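Local coordinates for protease (Helicobacter pylori, PDB 5EUF), which probably acts as a zinc-dependent M16 family peptidase, a virulence factor that cleaves the human junctional adhesion molecule JAM-A and so weakens the gastric epithelial barrier, at residues 154-159 with 228-232. Sequence-based numbering, arbitrary orientation.
Sequences AYVYHP and YMKEP
The backbone amide of Tyr157 holds the carboxylate of Glu231: Tyr157 N donates to OE2 of Glu231 over 2.8 Å, reaching the anti side of the carboxylate from 25° out of its plane. Val156 N is directed at the same OE2, but that separation is modelled too short to be trusted and the bond remains doubtful. A bend at chi2 turns the acid toward these amides, while its CG meets the edge of the Tyr155 ring, in plane with it, and lies beside CB of His158. The Tyr155 ring and the Glu231 carboxylate are turned 78° against each other. The other oxygen, OE1, of Glu231 makes a weak, long ion pair with Lys257, whose ammonium also binds the carbonyl of Ala154 and faces the Tyr155 ring in a cation-pi contact.

In this M16 peptidase, the contact joins the loop leaving helix 142-154 to the loop that leads into strand 238-243, the latter within the range of the M16 inactive domain. It lies away from the annotated sites; the side chain of Tyr155 is about 14 Å from a bound zinc ion. Met229, a selenomethionine at the centre of an inverse gamma turn, crosses Tyr157 at about a right angle. Its CB sits over one ring face in a CH-pi contact, 3.7 Å from the Tyr157 centroid and 19° off the normal, and its CG continues toward the phenol end. With CG anti to the backbone N, Tyr157 extends alongside the 228-232 backbone, and its CD2 edge meets Lys230 O in the ring plane. The second subunit borders the contact here, its Phe167 stacking with Tyr157. Met229 O in turn lies at the imidazole edge of His158, near CD2, and receives a CA-H contact from the same residue; His158 NE2 is hydrogen-bonded to Asp307.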
ATOM      1  N   ALA B 154      -8.492  -5.670   2.157  1.00 24.81           N
ATOM      2  CA  ALA B 154      -8.196  -6.709   3.139  1.00 26.06           C
ATOM      3  C   ALA B 154      -6.777  -6.598   3.685  1.00 21.66           C
ATOM      4  O   ALA B 154      -6.540  -6.839   4.870  1.00 14.09           O
ATOM      5  CB  ALA B 154      -8.419  -8.085   2.527  1.00 24.94           C
ATOM      6  N   TYR B 155      -5.838  -6.246   2.812  1.00 18.41           N
ATOM      7  CA  TYR B 155      -4.443  -6.072   3.204  1.00 18.52           C
ATOM      8  C   TYR B 155      -4.025  -4.614   3.050  1.00 26.17           C
ATOM      9  O   TYR B 155      -4.414  -3.941   2.094  1.00 43.05           O
ATOM     10  CB  TYR B 155      -3.523  -6.965   2.372  1.00 16.87           C
ATOM     11  CG  TYR B 155      -3.735  -8.453   2.555  1.00 27.96           C
ATOM     12  CD1 TYR B 155      -3.079  -9.150   3.565  1.00 21.48           C
ATOM     13  CD2 TYR B 155      -4.570  -9.166   1.704  1.00 19.71           C
ATOM     14  CE1 TYR B 155      -3.256 -10.510   3.730  1.00 12.84           C
ATOM     15  CE2 TYR B 155      -4.753 -10.529   1.861  1.00 15.04           C
ATOM     16  CZ  TYR B 155      -4.093 -11.195   2.875  1.00 17.52           C
ATOM     17  OH  TYR B 155      -4.275 -12.551   3.034  1.00 31.27           O
ATOM     18  N   VAL B 156      -3.222  -4.133   3.989  1.00 24.88           N
ATOM     19  CA  VAL B 156      -2.834  -2.728   4.015  1.00 22.66           C
ATOM     20  C   VAL B 156      -1.331  -2.568   3.816  1.00 16.54           C
ATOM     21  O   VAL B 156      -0.868  -1.615   3.189  1.00 25.20           O
ATOM     22  CB  VAL B 156      -3.251  -2.072   5.347  1.00 20.45           C
ATOM     23  CG1 VAL B 156      -2.804  -0.622   5.402  1.00 21.03           C
ATOM     24  CG2 VAL B 156      -4.756  -2.175   5.534  1.00 18.01           C
ATOM     25  N   TYR B 157      -0.573  -3.528   4.331  1.00 17.44           N
ATOM     26  CA  TYR B 157       0.871  -3.394   4.401  1.00 20.58           C
ATOM     27  C   TYR B 157       1.585  -4.484   3.610  1.00 20.51           C
ATOM     28  O   TYR B 157       2.488  -4.202   2.820  1.00 25.68           O
ATOM     29  CB  TYR B 157       1.308  -3.413   5.867  1.00 24.11           C
ATOM     30  CG  TYR B 157       2.785  -3.215   6.085  1.00 21.92           C
ATOM     31  CD1 TYR B 157       3.489  -2.253   5.373  1.00 20.79           C
ATOM     32  CD2 TYR B 157       3.473  -3.976   7.018  1.00 17.31           C
ATOM     33  CE1 TYR B 157       4.840  -2.067   5.574  1.00 18.15           C
ATOM     34  CE2 TYR B 157       4.821  -3.792   7.231  1.00 19.87           C
ATOM     35  CZ  TYR B 157       5.500  -2.839   6.506  1.00 21.87           C
ATOM     36  OH  TYR B 157       6.849  -2.660   6.713  1.00 34.72           O
ATOM     37  N   HIS B 158       1.175  -5.730   3.826  1.00 26.65           N
ATOM     38  CA  HIS B 158       1.758  -6.873   3.130  1.00 26.05           C
ATOM     39  C   HIS B 158       1.522  -6.761   1.622  1.00 20.78           C
ATOM     40  O   HIS B 158       0.503  -6.221   1.195  1.00 22.68           O
ATOM     41  CB  HIS B 158       1.165  -8.171   3.680  1.00 17.17           C
ATOM     42  CG  HIS B 158       1.833  -9.410   3.177  1.00 13.59           C
ATOM     43  ND1 HIS B 158       1.348 -10.136   2.111  1.00 16.70           N
ATOM     44  CD2 HIS B 158       2.946 -10.056   3.598  1.00 17.41           C
ATOM     45  CE1 HIS B 158       2.135 -11.174   1.895  1.00 21.29           C
ATOM     46  NE2 HIS B 158       3.112 -11.149   2.784  1.00 21.35           N
ATOM     47  N   PRO B 159       2.474  -7.253   0.810  1.00 21.76           N
ATOM     48  CA  PRO B 159       2.359  -7.223  -0.655  1.00 21.96           C
ATOM     49  C   PRO B 159       1.078  -7.848  -1.223  1.00 24.36           C
ATOM     50  O   PRO B 159       0.793  -7.655  -2.404  1.00 29.52           O
ATOM     51  CB  PRO B 159       3.583  -8.018  -1.105  1.00 13.60           C
ATOM     52  CG  PRO B 159       4.589  -7.738  -0.062  1.00 38.86           C
ATOM     53  CD  PRO B 159       3.824  -7.663   1.235  1.00 35.09           C
ATOM     54  N   TYR B 228       9.586  -8.581   4.512  1.00 25.19           N
ATOM     55  CA  TYR B 228       9.518  -8.363   5.953  1.00 31.52           C
ATOM     56  C   TYR B 228       8.249  -7.620   6.364  1.00 26.16           C
ATOM     57  O   TYR B 228       8.018  -7.375   7.546  1.00 29.72           O
ATOM     58  CB  TYR B 228      10.751  -7.588   6.423  1.00 25.38           C
ATOM     59  CG  TYR B 228      11.011  -6.329   5.626  1.00 38.38           C
ATOM     60  CD1 TYR B 228      10.441  -5.117   5.998  1.00 48.99           C
ATOM     61  CD2 TYR B 228      11.822  -6.351   4.499  1.00 36.87           C
ATOM     62  CE1 TYR B 228      10.673  -3.963   5.271  1.00 39.56           C
ATOM     63  CE2 TYR B 228      12.060  -5.203   3.766  1.00 42.55           C
ATOM     64  CZ  TYR B 228      11.483  -4.011   4.157  1.00 34.63           C
ATOM     65  OH  TYR B 228      11.716  -2.866   3.430  1.00 27.44           O
HETATM   66  N   MSE B 229       7.429  -7.269   5.380  1.00 25.06           N
HETATM   67  CA  MSE B 229       6.223  -6.493   5.630  1.00 16.94           C
HETATM   68  C   MSE B 229       5.047  -7.374   6.033  1.00 21.68           C
HETATM   69  O   MSE B 229       4.156  -7.648   5.226  1.00 19.26           O
HETATM   70  CB  MSE B 229       5.861  -5.670   4.392  1.00 43.42           C
HETATM   71  CG  MSE B 229       6.902  -4.624   4.020  1.00 17.35           C
HETATM   72 SE   MSE B 229       7.438  -4.709   2.152  0.79 83.41          SE
HETATM   73  CE  MSE B 229       8.114  -6.537   2.118  1.00 27.36           C
ATOM     74  N   LYS B 230       5.041  -7.812   7.288  1.00 16.78           N
ATOM     75  CA  LYS B 230       3.966  -8.667   7.779  1.00 16.36           C
ATOM     76  C   LYS B 230       2.705  -7.863   8.067  1.00 16.22           C
ATOM     77  O   LYS B 230       2.754  -6.831   8.737  1.00 36.04           O
ATOM     78  CB  LYS B 230       4.398  -9.421   9.038  1.00 17.11           C
ATOM     79  CG  LYS B 230       3.324 -10.357   9.573  1.00 37.85           C
ATOM     80  CD  LYS B 230       3.813 -11.169  10.759  1.00 47.30           C
ATOM     81  CE  LYS B 230       2.754 -12.166  11.210  1.00 48.18           C
ATOM     82  NZ  LYS B 230       3.191 -12.952  12.400  1.00 56.68           N
ATOM     83  N   GLU B 231       1.577  -8.341   7.552  1.00 26.85           N
ATOM     84  CA  GLU B 231       0.292  -7.710   7.820  1.00 30.57           C
ATOM     85  C   GLU B 231      -0.046  -7.756   9.298  1.00 23.31           C
ATOM     86  O   GLU B 231      -0.079  -8.830   9.895  1.00 33.69           O
ATOM     87  CB  GLU B 231      -0.821  -8.383   7.020  1.00 24.47           C
ATOM     88  CG  GLU B 231      -1.379  -7.525   5.908  1.00 24.66           C
ATOM     89  CD  GLU B 231      -2.228  -6.385   6.409  1.00 36.96           C
ATOM     90  OE1 GLU B 231      -2.878  -6.539   7.464  1.00 60.01           O
ATOM     91  OE2 GLU B 231      -2.244  -5.333   5.741  1.00 24.65           O
ATOM     92  N   PRO B 232      -0.288  -6.582   9.896  1.00 29.21           N
ATOM     93  CA  PRO B 232      -0.771  -6.542  11.276  1.00 29.20           C
ATOM     94  C   PRO B 232      -2.087  -7.303  11.394  1.00 25.99           C
ATOM     95  O   PRO B 232      -2.839  -7.345  10.421  1.00 40.10           O
ATOM     96  CB  PRO B 232      -0.963  -5.045  11.539  1.00 31.56           C
ATOM     97  CG  PRO B 232      -0.067  -4.365  10.555  1.00 17.85           C
ATOM     98  CD  PRO B 232      -0.092  -5.233   9.337  1.00 16.84           C
TER